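Local atomic coordinates of CRISPR-associated endonuclease C2c1 (Alicyclobacillus acidoterrestris, PDB entry 5U31), a protein that uses a guide RNA to recognise PAM-flanked target DNA and cleaves it with a metal-dependent RuvC nuclease domain, as part of CRISPR antiviral immunity. Residues K28-G33 and D218-Q223; A388-T393 and C484-L489. The protein carries 3 engineered substitutions. One frame throughout, in Å; residues are numbered along the deposited sequence.

Contact 1 of 2, residues K28-G33 and D218-Q223; sequences KEVNAG and DRDMFQ. With nucleotides of chain D.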
ATOM      1  N   LYS A  28     -16.956  28.083   3.635  1.00 29.78           N
ATOM      2  CA  LYS A  28     -16.327  28.696   4.803  1.00 29.74           C
ATOM      3  C   LYS A  28     -17.219  28.618   6.033  1.00 29.45           C
ATOM      4  O   LYS A  28     -16.714  28.522   7.157  1.00 33.12           O
ATOM      5  CB  LYS A  28     -15.979  30.157   4.525  1.00 30.35           C
ATOM      6  CG  LYS A  28     -15.079  30.390   3.333  1.00 40.94           C
ATOM      7  CD  LYS A  28     -14.524  31.810   3.349  1.00 51.38           C
ATOM      8  CE  LYS A  28     -15.609  32.849   3.599  1.00 70.28           C
ATOM      9  NZ  LYS A  28     -15.030  34.198   3.879  1.00 81.22           N
ATOM     10  N   GLU A  29     -18.540  28.671   5.840  1.00 29.52           N
ATOM     11  CA  GLU A  29     -19.467  28.621   6.964  1.00 29.31           C
ATOM     12  C   GLU A  29     -19.471  27.246   7.613  1.00 28.77           C
ATOM     13  O   GLU A  29     -19.393  27.127   8.841  1.00 47.04           O
ATOM     14  CB  GLU A  29     -20.875  28.994   6.498  1.00 29.61           C
ATOM     15  CG  GLU A  29     -21.064  30.456   6.131  1.00 33.83           C
ATOM     16  CD  GLU A  29     -20.912  31.367   7.321  1.00 36.14           C
ATOM     17  OE1 GLU A  29     -21.343  30.970   8.413  1.00 37.62           O
ATOM     18  OE2 GLU A  29     -20.354  32.473   7.173  1.00 57.47           O
ATOM     19  N   VAL A  30     -19.576  26.193   6.803  1.00 28.61           N
ATOM     20  CA  VAL A  30     -19.637  24.846   7.358  1.00 28.16           C
ATOM     21  C   VAL A  30     -18.322  24.488   8.036  1.00 27.91           C
ATOM     22  O   VAL A  30     -18.303  23.797   9.060  1.00 41.02           O
ATOM     23  CB  VAL A  30     -20.014  23.833   6.262  1.00 28.12           C
ATOM     24  CG1 VAL A  30     -19.958  22.424   6.810  1.00 27.71           C
ATOM     25  CG2 VAL A  30     -21.410  24.126   5.746  1.00 28.43           C
ATOM     26  N   ASN A  31     -17.204  24.968   7.496  1.00 28.09           N
ATOM     27  CA  ASN A  31     -15.930  24.751   8.172  1.00 27.96           C
ATOM     28  C   ASN A  31     -15.866  25.520   9.483  1.00 31.22           C
ATOM     29  O   ASN A  31     -15.401  24.988  10.497  1.00 45.00           O
ATOM     30  CB  ASN A  31     -14.772  25.142   7.260  1.00 29.95           C
ATOM     31  CG  ASN A  31     -14.480  24.090   6.222  1.00 39.44           C
ATOM     32  OD1 ASN A  31     -13.789  23.112   6.497  1.00 39.05           O
ATOM     33  ND2 ASN A  31     -15.012  24.279   5.018  1.00 43.88           N
ATOM     34  N   ALA A  32     -16.328  26.773   9.489  1.00 34.69           N
ATOM     35  CA  ALA A  32     -16.339  27.533  10.734  1.00 28.49           C
ATOM     36  C   ALA A  32     -17.255  26.880  11.754  1.00 29.33           C
ATOM     37  O   ALA A  32     -16.913  26.790  12.939  1.00 28.14           O
ATOM     38  CB  ALA A  32     -16.771  28.971  10.472  1.00 28.95           C
ATOM     39  N   GLY A  33     -18.417  26.403  11.306  1.00 38.40           N
ATOM     40  CA  GLY A  33     -19.343  25.759  12.221  1.00 30.75           C
ATOM     41  C   GLY A  33     -18.764  24.500  12.832  1.00 27.54           C
ATOM     42  O   GLY A  33     -18.858  24.280  14.041  1.00 27.47           O
ATOM     43  N   ASP A 218     -26.670  23.655  10.580  1.00 30.77           N
ATOM     44  CA  ASP A 218     -26.089  23.378  11.893  1.00 31.87           C
ATOM     45  C   ASP A 218     -26.049  21.882  12.183  1.00 33.51           C
ATOM     46  O   ASP A 218     -25.120  21.393  12.838  1.00 27.61           O
ATOM     47  CB  ASP A 218     -26.880  24.084  12.993  1.00 28.37           C
ATOM     48  CG  ASP A 218     -27.053  25.555  12.739  1.00 29.27           C
ATOM     49  OD1 ASP A 218     -28.166  25.966  12.349  1.00 35.53           O
ATOM     50  OD2 ASP A 218     -26.078  26.304  12.935  1.00 38.18           O
ATOM     51  N   ARG A 219     -27.064  21.144  11.735  1.00 31.61           N
ATOM     52  CA  ARG A 219     -27.099  19.718  12.020  1.00 27.90           C
ATOM     53  C   ARG A 219     -26.018  18.975  11.250  1.00 34.04           C
ATOM     54  O   ARG A 219     -25.467  17.990  11.754  1.00 27.39           O
ATOM     55  CB  ARG A 219     -28.486  19.163  11.712  1.00 28.24           C
ATOM     56  CG  ARG A 219     -29.544  19.714  12.651  1.00 28.52           C
ATOM     57  CD  ARG A 219     -30.670  18.731  12.885  1.00 28.80           C
ATOM     58  NE  ARG A 219     -31.215  18.843  14.235  1.00 28.92           N
ATOM     59  CZ  ARG A 219     -32.091  19.767  14.611  1.00 41.65           C
ATOM     60  NH1 ARG A 219     -32.521  20.668  13.737  1.00 69.19           N
ATOM     61  NH2 ARG A 219     -32.538  19.796  15.856  1.00 29.39           N
ATOM     62  N   ASP A 220     -25.692  19.444  10.043  1.00 27.71           N
ATOM     63  CA  ASP A 220     -24.542  18.918   9.316  1.00 27.49           C
ATOM     64  C   ASP A 220     -23.243  19.243  10.045  1.00 27.21           C
ATOM     65  O   ASP A 220     -22.420  18.356  10.302  1.00 26.97           O
ATOM     66  CB  ASP A 220     -24.532  19.488   7.897  1.00 30.78           C
ATOM     67  CG  ASP A 220     -23.321  19.052   7.088  1.00 39.26           C
ATOM     68  OD1 ASP A 220     -22.702  18.018   7.423  1.00 39.84           O
ATOM     69  OD2 ASP A 220     -22.991  19.751   6.106  1.00 38.53           O
HETATM   70  N   MSE A 221     -23.048  20.507  10.396  1.00 31.61           N
HETATM   71  CA  MSE A 221     -21.851  20.930  11.105  1.00 27.15           C
HETATM   72  C   MSE A 221     -21.603  20.132  12.377  1.00 27.47           C
HETATM   73  O   MSE A 221     -20.473  19.762  12.667  1.00 43.15           O
HETATM   74  CB  MSE A 221     -21.949  22.406  11.452  1.00 27.38           C
HETATM   75  CG  MSE A 221     -22.030  23.304  10.260  1.00 42.51           C
HETATM   76 SE   MSE A 221     -22.690  25.031  10.816  1.00 45.44          SE
HETATM   77  CE  MSE A 221     -22.709  25.924   9.090  1.00 84.71           C
ATOM     78  N   PHE A 222     -22.668  19.866  13.133  1.00 27.03           N
ATOM     79  CA  PHE A 222     -22.495  19.213  14.424  1.00 26.93           C
ATOM     80  C   PHE A 222     -22.120  17.746  14.260  1.00 35.96           C
ATOM     81  O   PHE A 222     -21.243  17.244  14.974  1.00 26.65           O
ATOM     82  CB  PHE A 222     -23.762  19.360  15.258  1.00 27.13           C
ATOM     83  CG  PHE A 222     -23.578  18.998  16.698  1.00 27.13           C
ATOM     84  CD1 PHE A 222     -22.742  19.744  17.513  1.00 31.14           C
ATOM     85  CD2 PHE A 222     -24.242  17.915  17.237  1.00 27.20           C
ATOM     86  CE1 PHE A 222     -22.569  19.412  18.837  1.00 27.23           C
ATOM     87  CE2 PHE A 222     -24.075  17.577  18.567  1.00 30.93           C
ATOM     88  CZ  PHE A 222     -23.239  18.327  19.366  1.00 27.29           C
ATOM     89  N   GLN A 223     -22.761  17.039  13.323  1.00 26.79           N
ATOM     90  CA  GLN A 223     -22.394  15.645  13.097  1.00 26.68           C
ATOM     91  C   GLN A 223     -20.935  15.516  12.685  1.00 31.08           C
ATOM     92  O   GLN A 223     -20.218  14.639  13.180  1.00 43.91           O
ATOM     93  CB  GLN A 223     -23.293  15.011  12.039  1.00 26.82           C
ATOM     94  CG  GLN A 223     -22.932  13.562  11.777  1.00 26.75           C
ATOM     95  CD  GLN A 223     -23.819  12.893  10.755  1.00 32.35           C
ATOM     96  OE1 GLN A 223     -24.922  13.360  10.464  1.00 40.32           O
ATOM     97  NE2 GLN A 223     -23.335  11.787  10.193  1.00 26.92           N
TER
ATOM     98  P    DG D   5     -35.436  22.558  14.989  1.00 30.75           P
ATOM     99  OP1  DG D   5     -35.053  23.712  15.835  1.00 35.15           O
ATOM    100  OP2  DG D   5     -34.404  21.819  14.232  1.00 30.66           O
ATOM    101  O5'  DG D   5     -36.155  21.505  15.932  1.00 35.03           O
ATOM    102  C5'  DG D   5     -37.125  21.935  16.838  1.00 31.36           C
ATOM    103  C4'  DG D   5     -37.723  20.749  17.546  1.00 31.57           C
ATOM    104  O4'  DG D   5     -38.155  19.776  16.563  1.00 31.76           O
ATOM    105  C3'  DG D   5     -36.775  20.014  18.480  1.00 31.12           C
ATOM    106  O3'  DG D   5     -37.494  19.623  19.619  1.00 31.49           O
ATOM    107  C2'  DG D   5     -36.329  18.811  17.647  1.00 30.89           C
ATOM    108  C1'  DG D   5     -37.581  18.522  16.837  1.00 31.47           C
ATOM    109  N9   DG D   5     -37.326  17.860  15.558  1.00 31.38           N
ATOM    110  C8   DG D   5     -36.369  18.188  14.633  1.00 31.15           C
ATOM    111  N7   DG D   5     -36.386  17.424  13.576  1.00 32.92           N
ATOM    112  C5   DG D   5     -37.427  16.540  13.810  1.00 31.54           C
ATOM    113  C6   DG D   5     -37.918  15.482  13.010  1.00 31.89           C
ATOM    114  O6   DG D   5     -37.518  15.106  11.895  1.00 33.05           O
ATOM    115  N1   DG D   5     -38.986  14.832  13.620  1.00 32.46           N
ATOM    116  C2   DG D   5     -39.512  15.162  14.842  1.00 32.65           C
ATOM    117  N2   DG D   5     -40.543  14.417  15.265  1.00 33.28           N
ATOM    118  N3   DG D   5     -39.060  16.150  15.600  1.00 32.31           N
ATOM    119  C4   DG D   5     -38.019  16.793  15.023  1.00 31.76           C
TER

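Contact 2 of 2, residues A388-T393 and C484-L489; sequences AHPIWT and CRRDQL. With nucleotides of chain B.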
ATOM      1  N   ALA A 388      -6.886  25.027   5.033  1.00 43.14           N
ATOM      2  CA  ALA A 388      -5.756  24.166   5.366  1.00 32.25           C
ATOM      3  C   ALA A 388      -6.181  22.718   5.579  1.00 44.90           C
ATOM      4  O   ALA A 388      -5.564  21.796   5.037  1.00 44.90           O
ATOM      5  CB  ALA A 388      -5.043  24.691   6.614  1.00 31.97           C
ATOM      6  N   HIS A 389      -7.226  22.503   6.369  1.00 45.50           N
ATOM      7  CA  HIS A 389      -7.759  21.171   6.640  1.00 47.21           C
ATOM      8  C   HIS A 389      -9.260  21.216   6.403  1.00 38.48           C
ATOM      9  O   HIS A 389     -10.055  21.233   7.352  1.00 41.05           O
ATOM     10  CB  HIS A 389      -7.422  20.725   8.060  1.00 47.55           C
ATOM     11  CG  HIS A 389      -5.963  20.794   8.378  1.00 45.62           C
ATOM     12  ND1 HIS A 389      -5.046  19.905   7.859  1.00 44.53           N
ATOM     13  CD2 HIS A 389      -5.259  21.651   9.155  1.00 46.27           C
ATOM     14  CE1 HIS A 389      -3.841  20.209   8.308  1.00 50.52           C
ATOM     15  NE2 HIS A 389      -3.943  21.264   9.097  1.00 45.67           N
ATOM     16  N   PRO A 390      -9.687  21.246   5.147  1.00 29.31           N
ATOM     17  CA  PRO A 390     -11.106  21.474   4.858  1.00 34.67           C
ATOM     18  C   PRO A 390     -11.953  20.232   5.062  1.00 43.62           C
ATOM     19  O   PRO A 390     -11.540  19.109   4.762  1.00 45.66           O
ATOM     20  CB  PRO A 390     -11.096  21.893   3.382  1.00 29.58           C
ATOM     21  CG  PRO A 390      -9.916  21.200   2.819  1.00 29.65           C
ATOM     22  CD  PRO A 390      -8.880  21.167   3.915  1.00 45.06           C
ATOM     23  N   ILE A 391     -13.146  20.446   5.593  1.00 27.42           N
ATOM     24  CA  ILE A 391     -14.225  19.515   5.426  1.00 38.61           C
ATOM     25  C   ILE A 391     -15.193  20.116   4.412  1.00 35.38           C
ATOM     26  O   ILE A 391     -15.074  21.272   4.020  1.00 27.78           O
ATOM     27  CB  ILE A 391     -14.908  19.165   6.778  1.00 26.95           C
ATOM     28  CG1 ILE A 391     -15.307  20.431   7.542  1.00 34.50           C
ATOM     29  CG2 ILE A 391     -13.990  18.282   7.606  1.00 28.98           C
ATOM     30  CD1 ILE A 391     -16.697  20.928   7.221  1.00 35.53           C
ATOM     31  N   TRP A 392     -16.140  19.313   3.942  1.00 27.42           N
ATOM     32  CA  TRP A 392     -17.013  19.715   2.848  1.00 27.75           C
ATOM     33  C   TRP A 392     -18.463  19.691   3.306  1.00 27.73           C
ATOM     34  O   TRP A 392     -18.861  18.809   4.069  1.00 44.01           O
ATOM     35  CB  TRP A 392     -16.806  18.804   1.636  1.00 35.58           C
ATOM     36  CG  TRP A 392     -15.362  18.472   1.406  1.00 33.12           C
ATOM     37  CD1 TRP A 392     -14.736  17.296   1.687  1.00 34.49           C
ATOM     38  CD2 TRP A 392     -14.357  19.343   0.875  1.00 28.98           C
ATOM     39  NE1 TRP A 392     -13.407  17.376   1.356  1.00 28.51           N
ATOM     40  CE2 TRP A 392     -13.150  18.623   0.854  1.00 29.16           C
ATOM     41  CE3 TRP A 392     -14.364  20.661   0.409  1.00 38.61           C
ATOM     42  CZ2 TRP A 392     -11.961  19.176   0.385  1.00 42.59           C
ATOM     43  CZ3 TRP A 392     -13.183  21.207  -0.058  1.00 33.21           C
ATOM     44  CH2 TRP A 392     -11.999  20.467  -0.067  1.00 40.96           C
ATOM     45  N   THR A 393     -19.250  20.656   2.836  1.00 28.09           N
ATOM     46  CA  THR A 393     -20.670  20.665   3.160  1.00 28.18           C
ATOM     47  C   THR A 393     -21.349  19.462   2.518  1.00 28.22           C
ATOM     48  O   THR A 393     -21.155  19.187   1.330  1.00 28.46           O
ATOM     49  CB  THR A 393     -21.335  21.966   2.694  1.00 28.64           C
ATOM     50  OG1 THR A 393     -21.988  21.753   1.439  1.00 60.12           O
ATOM     51  CG2 THR A 393     -20.315  23.064   2.524  1.00 37.61           C
ATOM     52  N   CYS A 484     -13.852  21.620  -3.593  1.00 41.08           N
ATOM     53  CA  CYS A 484     -12.968  22.389  -4.454  1.00 40.28           C
ATOM     54  C   CYS A 484     -11.607  21.704  -4.474  1.00 46.21           C
ATOM     55  O   CYS A 484     -11.306  20.845  -3.640  1.00 50.75           O
ATOM     56  CB  CYS A 484     -12.831  23.837  -3.971  1.00 41.23           C
ATOM     57  SG  CYS A 484     -14.388  24.732  -3.822  1.00 53.27           S
ATOM     58  N   ARG A 485     -10.775  22.099  -5.435  1.00 46.01           N
ATOM     59  CA  ARG A 485      -9.420  21.571  -5.509  1.00 37.42           C
ATOM     60  C   ARG A 485      -8.570  22.121  -4.367  1.00 35.81           C
ATOM     61  O   ARG A 485      -8.716  23.279  -3.967  1.00 39.59           O
ATOM     62  CB  ARG A 485      -8.782  21.933  -6.847  1.00 43.35           C
ATOM     63  CG  ARG A 485      -9.465  21.369  -8.075  1.00 35.33           C
ATOM     64  CD  ARG A 485      -8.878  22.002  -9.330  1.00 64.23           C
ATOM     65  NE  ARG A 485      -9.299  21.317 -10.547  1.00 87.89           N
ATOM     66  CZ  ARG A 485      -8.670  20.268 -11.065  1.00 96.66           C
ATOM     67  NH1 ARG A 485      -7.589  19.780 -10.471  1.00 90.67           N
ATOM     68  NH2 ARG A 485      -9.121  19.705 -12.177  1.00100.13           N
ATOM     69  N   ARG A 486      -7.665  21.286  -3.848  1.00 40.34           N
ATOM     70  CA  ARG A 486      -6.795  21.735  -2.763  1.00 54.08           C
ATOM     71  C   ARG A 486      -5.906  22.897  -3.194  1.00 50.66           C
ATOM     72  O   ARG A 486      -5.602  23.777  -2.380  1.00 43.00           O
ATOM     73  CB  ARG A 486      -5.936  20.574  -2.254  1.00 61.57           C
ATOM     74  CG  ARG A 486      -6.692  19.528  -1.444  1.00 56.03           C
ATOM     75  CD  ARG A 486      -7.272  20.128  -0.173  1.00 50.38           C
ATOM     76  NE  ARG A 486      -7.549  19.115   0.841  1.00 51.88           N
ATOM     77  CZ  ARG A 486      -6.858  18.977   1.970  1.00 50.42           C
ATOM     78  NH1 ARG A 486      -5.848  19.795   2.238  1.00 49.65           N
ATOM     79  NH2 ARG A 486      -7.182  18.027   2.838  1.00 51.58           N
ATOM     80  N   ASP A 487      -5.483  22.926  -4.461  1.00 48.07           N
ATOM     81  CA  ASP A 487      -4.620  24.007  -4.924  1.00 58.09           C
ATOM     82  C   ASP A 487      -5.384  25.315  -5.113  1.00 59.80           C
ATOM     83  O   ASP A 487      -4.826  26.390  -4.870  1.00 72.45           O
ATOM     84  CB  ASP A 487      -3.902  23.604  -6.220  1.00 76.96           C
ATOM     85  CG  ASP A 487      -4.853  23.121  -7.308  1.00 84.91           C
ATOM     86  OD1 ASP A 487      -6.052  23.462  -7.264  1.00 91.15           O
ATOM     87  OD2 ASP A 487      -4.394  22.396  -8.216  1.00 85.16           O
ATOM     88  N   GLN A 488      -6.648  25.251  -5.532  1.00 51.55           N
ATOM     89  CA  GLN A 488      -7.489  26.435  -5.647  1.00 48.04           C
ATOM     90  C   GLN A 488      -8.157  26.813  -4.336  1.00 60.60           C
ATOM     91  O   GLN A 488      -9.155  27.544  -4.345  1.00 72.66           O
ATOM     92  CB  GLN A 488      -8.558  26.226  -6.722  1.00 52.28           C
ATOM     93  CG  GLN A 488      -8.018  26.153  -8.134  1.00 65.86           C
ATOM     94  CD  GLN A 488      -9.106  25.875  -9.144  1.00 72.45           C
ATOM     95  OE1 GLN A 488     -10.294  25.905  -8.816  1.00 68.34           O
ATOM     96  NE2 GLN A 488      -8.709  25.595 -10.379  1.00 76.27           N
ATOM     97  N   LEU A 489      -7.626  26.336  -3.213  1.00 66.01           N
ATOM     98  CA  LEU A 489      -8.198  26.574  -1.893  1.00 62.83           C
ATOM     99  C   LEU A 489      -7.426  27.614  -1.099  1.00 87.08           C
ATOM    100  O   LEU A 489      -8.002  28.611  -0.652  1.00 73.54           O
ATOM    101  CB  LEU A 489      -8.231  25.256  -1.110  1.00 54.61           C
ATOM    102  CG  LEU A 489      -9.479  24.910  -0.316  1.00 46.24           C
ATOM    103  CD1 LEU A 489     -10.726  25.038  -1.177  1.00 39.82           C
ATOM    104  CD2 LEU A 489      -9.325  23.499   0.209  1.00 38.13           C
TER
ATOM    105  P     A B  96     -10.095  15.094   1.623  1.00 43.50           P
ATOM    106  OP1   A B  96      -9.551  16.394   1.162  1.00 30.16           O
ATOM    107  OP2   A B  96      -9.488  13.823   1.156  1.00 33.55           O
ATOM    108  O5'   A B  96     -10.108  15.117   3.209  1.00 38.24           O
ATOM    109  C5'   A B  96     -10.794  16.148   3.900  1.00 27.10           C
ATOM    110  C4'   A B  96     -10.935  15.834   5.366  1.00 26.85           C
ATOM    111  O4'   A B  96     -11.799  14.681   5.536  1.00 26.63           O
ATOM    112  C3'   A B  96      -9.659  15.440   6.094  1.00 29.68           C
ATOM    113  O3'   A B  96      -8.851  16.545   6.460  1.00 27.09           O
ATOM    114  C2'   A B  96     -10.197  14.661   7.281  1.00 37.95           C
ATOM    115  O2'   A B  96     -10.721  15.549   8.255  1.00 39.74           O
ATOM    116  C1'   A B  96     -11.366  13.916   6.640  1.00 40.22           C
ATOM    117  N9    A B  96     -10.978  12.572   6.159  1.00 40.75           N
ATOM    118  C8    A B  96     -10.559  12.204   4.905  1.00 33.79           C
ATOM    119  N7    A B  96     -10.296  10.922   4.795  1.00 41.89           N
ATOM    120  C5    A B  96     -10.553  10.413   6.061  1.00 26.41           C
ATOM    121  C6    A B  96     -10.471   9.119   6.609  1.00 26.37           C
ATOM    122  N6    A B  96     -10.085   8.040   5.935  1.00 32.33           N
ATOM    123  N1    A B  96     -10.802   8.954   7.906  1.00 33.45           N
ATOM    124  C2    A B  96     -11.191  10.026   8.602  1.00 26.23           C
ATOM    125  N3    A B  96     -11.307  11.289   8.201  1.00 31.90           N
ATOM    126  C4    A B  96     -10.974  11.418   6.906  1.00 26.34           C
ATOM    127  P     G B  95     -11.254  11.872  -2.398  1.00 43.51           P
ATOM    128  OP1   G B  95     -10.835  13.136  -3.063  1.00 65.67           O
ATOM    129  OP2   G B  95     -10.258  10.820  -2.071  1.00 41.04           O
ATOM    130  O5'   G B  95     -12.029  12.245  -1.059  1.00 42.34           O
ATOM    131  C5'   G B  95     -13.022  13.259  -1.056  1.00 36.96           C
ATOM    132  C4'   G B  95     -13.433  13.610   0.346  1.00 27.36           C
ATOM    133  O4'   G B  95     -14.253  12.551   0.894  1.00 27.17           O
ATOM    134  C3'   G B  95     -12.293  13.741   1.335  1.00 27.17           C
ATOM    135  O3'   G B  95     -11.647  14.996   1.257  1.00 27.99           O
ATOM    136  C2'   G B  95     -12.966  13.460   2.675  1.00 40.27           C
ATOM    137  O2'   G B  95     -13.640  14.612   3.157  1.00 37.24           O
ATOM    138  C1'   G B  95     -14.021  12.427   2.277  1.00 31.24           C
ATOM    139  N9    G B  95     -13.632  11.032   2.567  1.00 39.08           N
ATOM    140  C8    G B  95     -13.147  10.087   1.696  1.00 26.87           C
ATOM    141  N7    G B  95     -12.936   8.931   2.272  1.00 34.27           N
ATOM    142  C5    G B  95     -13.314   9.121   3.594  1.00 26.56           C
ATOM    143  C6    G B  95     -13.316   8.232   4.699  1.00 26.44           C
ATOM    144  O6    G B  95     -12.970   7.050   4.741  1.00 35.28           O
ATOM    145  N1    G B  95     -13.782   8.850   5.850  1.00 26.31           N
ATOM    146  C2    G B  95     -14.196  10.156   5.930  1.00 30.36           C
ATOM    147  N2    G B  95     -14.616  10.577   7.130  1.00 36.32           N
ATOM    148  N3    G B  95     -14.201  10.996   4.914  1.00 31.19           N
ATOM    149  C4    G B  95     -13.751  10.412   3.787  1.00 35.28           C
ATOM    150  P     A B  97      -7.250  16.395   6.505  1.00 46.11           P
ATOM    151  OP1   A B  97      -6.641  17.741   6.580  1.00 30.75           O
ATOM    152  OP2   A B  97      -6.827  15.468   5.429  1.00 49.13           O
ATOM    153  O5'   A B  97      -6.976  15.697   7.908  1.00 47.91           O
ATOM    154  C5'   A B  97      -7.354  16.340   9.112  1.00 37.79           C
ATOM    155  C4'   A B  97      -7.594  15.343  10.213  1.00 31.65           C
ATOM    156  O4'   A B  97      -8.577  14.361   9.795  1.00 37.07           O
ATOM    157  C3'   A B  97      -6.399  14.503  10.611  1.00 27.19           C
ATOM    158  O3'   A B  97      -5.498  15.198  11.448  1.00 29.68           O
ATOM    159  C2'   A B  97      -7.061  13.303  11.271  1.00 37.35           C
ATOM    160  O2'   A B  97      -7.519  13.636  12.571  1.00 50.85           O
ATOM    161  C1'   A B  97      -8.271  13.106  10.365  1.00 34.42           C
ATOM    162  N9    A B  97      -7.952  12.158   9.283  1.00 27.76           N
ATOM    163  C8    A B  97      -7.573  12.431   7.992  1.00 32.25           C
ATOM    164  N7    A B  97      -7.329  11.357   7.280  1.00 33.82           N
ATOM    165  C5    A B  97      -7.543  10.311   8.168  1.00 26.68           C
ATOM    166  C6    A B  97      -7.446   8.915   8.030  1.00 26.68           C
ATOM    167  N6    A B  97      -7.093   8.294   6.903  1.00 26.75           N
ATOM    168  N1    A B  97      -7.730   8.163   9.113  1.00 26.65           N
ATOM    169  C2    A B  97      -8.084   8.776  10.247  1.00 26.62           C
ATOM    170  N3    A B  97      -8.209  10.075  10.501  1.00 31.24           N
ATOM    171  C4    A B  97      -7.919  10.794   9.406  1.00 26.63           C
TER

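Contact 1 of 2, residues K28-G33 and D218-Q223
Met221, a selenomethionine, reaches from helix 216-257 toward helix 17-45 and ends against Glu29, Val30 and Gly33. With CG anti to its carbonyl carbon (chi1 -63°) and the chain extended beyond it, SE lies 3.7 Å from Gly33 CA. The terminal CE of Met221 lies 3.5 Å from Glu29 O, the carbonyl that also accepts the helix bond from Gly33 N. Val30 flanks this selenoether chain at an oblique slant: its CG2 meets Met221 CE at 4.0 Å. The other branch, CG1, stands anti to the backbone N (chi1 175°) and lies 4.1 Å from Met221 CG, with Asp220 OD2 nearby. Together with Val34, the residues Glu29, Val30 and Gly33 surround Met221 like the hole round a knob, consistent with one knobs-into-holes contact between two REC1 helices, whose axes approach to 8.9 Å and cross at -50°. The Asp220 carboxylate accepts from Gln224 NE2 through OD1 and from Arg394 N through OD2. Glu29 directs OE1 to Tyr195 OH. On other sides of helix 216-257, Phe222 packs on helix 118-130, which carries PAM-binding residues, and Gln223 NE2 bonds to a DNA phosphate.

Contact 2 of 2, residues A388-T393 and C484-L489
Trp392 and Cys484, their CA atoms 8.8 Å apart, mark one end of two irregular segments that run in opposite senses to Ala388 and Leu489, whose CA atoms are 8.0 Å apart, so side chains must bridge the gap. Pro390 sets CD over the centre of one face of the Arg486 guanidinium, 3.6 Å from CZ. Bent at chi2 (-63°, which places CD), Arg486 turns an edge of that flat group to the RNA: NE and NH2 both give weak hydrogen bonds to OP1 of A96 of chain B, NH2 at 3.3 Å. The neighbouring Arg485, an sgRNA-binding residue, forms salt bridges to RNA phosphates. Beyond the pair, Thr393 bonds through its backbone to Ile482, so the two loops extend from the antiparallel WED-II sheet where strands 394-395 and 473-483 meet. The Trp392 indole points its N-H in plane at O3' of G95 of chain B, NE1 to O3' 3.0 Å and nearly straight (165°). On its six-membered ring, CZ3 comes 3.6 Å from Cys484 N. Leu489 CD2 touches both Pro390 CG, at 3.5 Å, and Trp392 CH2. His389 ND1 bonds in the ring plane to OP1 of A97 of chain B at 3.0 Å.

In contact 1 all five touching residues are buried. Contact 2 has a buried part too, but Ala388 and Arg486 are exposed. The first joins two long REC1 helices by apolar packing; the second joins two WED-II loops whose apolar groups back donors directed at the guide-RNA backbone. They share no segment; their centres are about 14 Å apart, and their residues touch. Asn31 OD1 probably accepts a hydrogen bond from Ile391 N at 2.9 Å, and Val30 packs its two methyl branches on Ile391 and Thr393. Helix 17-45 therefore takes part in contact 1 and also packs on segment 388-393, with Val30 touching both partners.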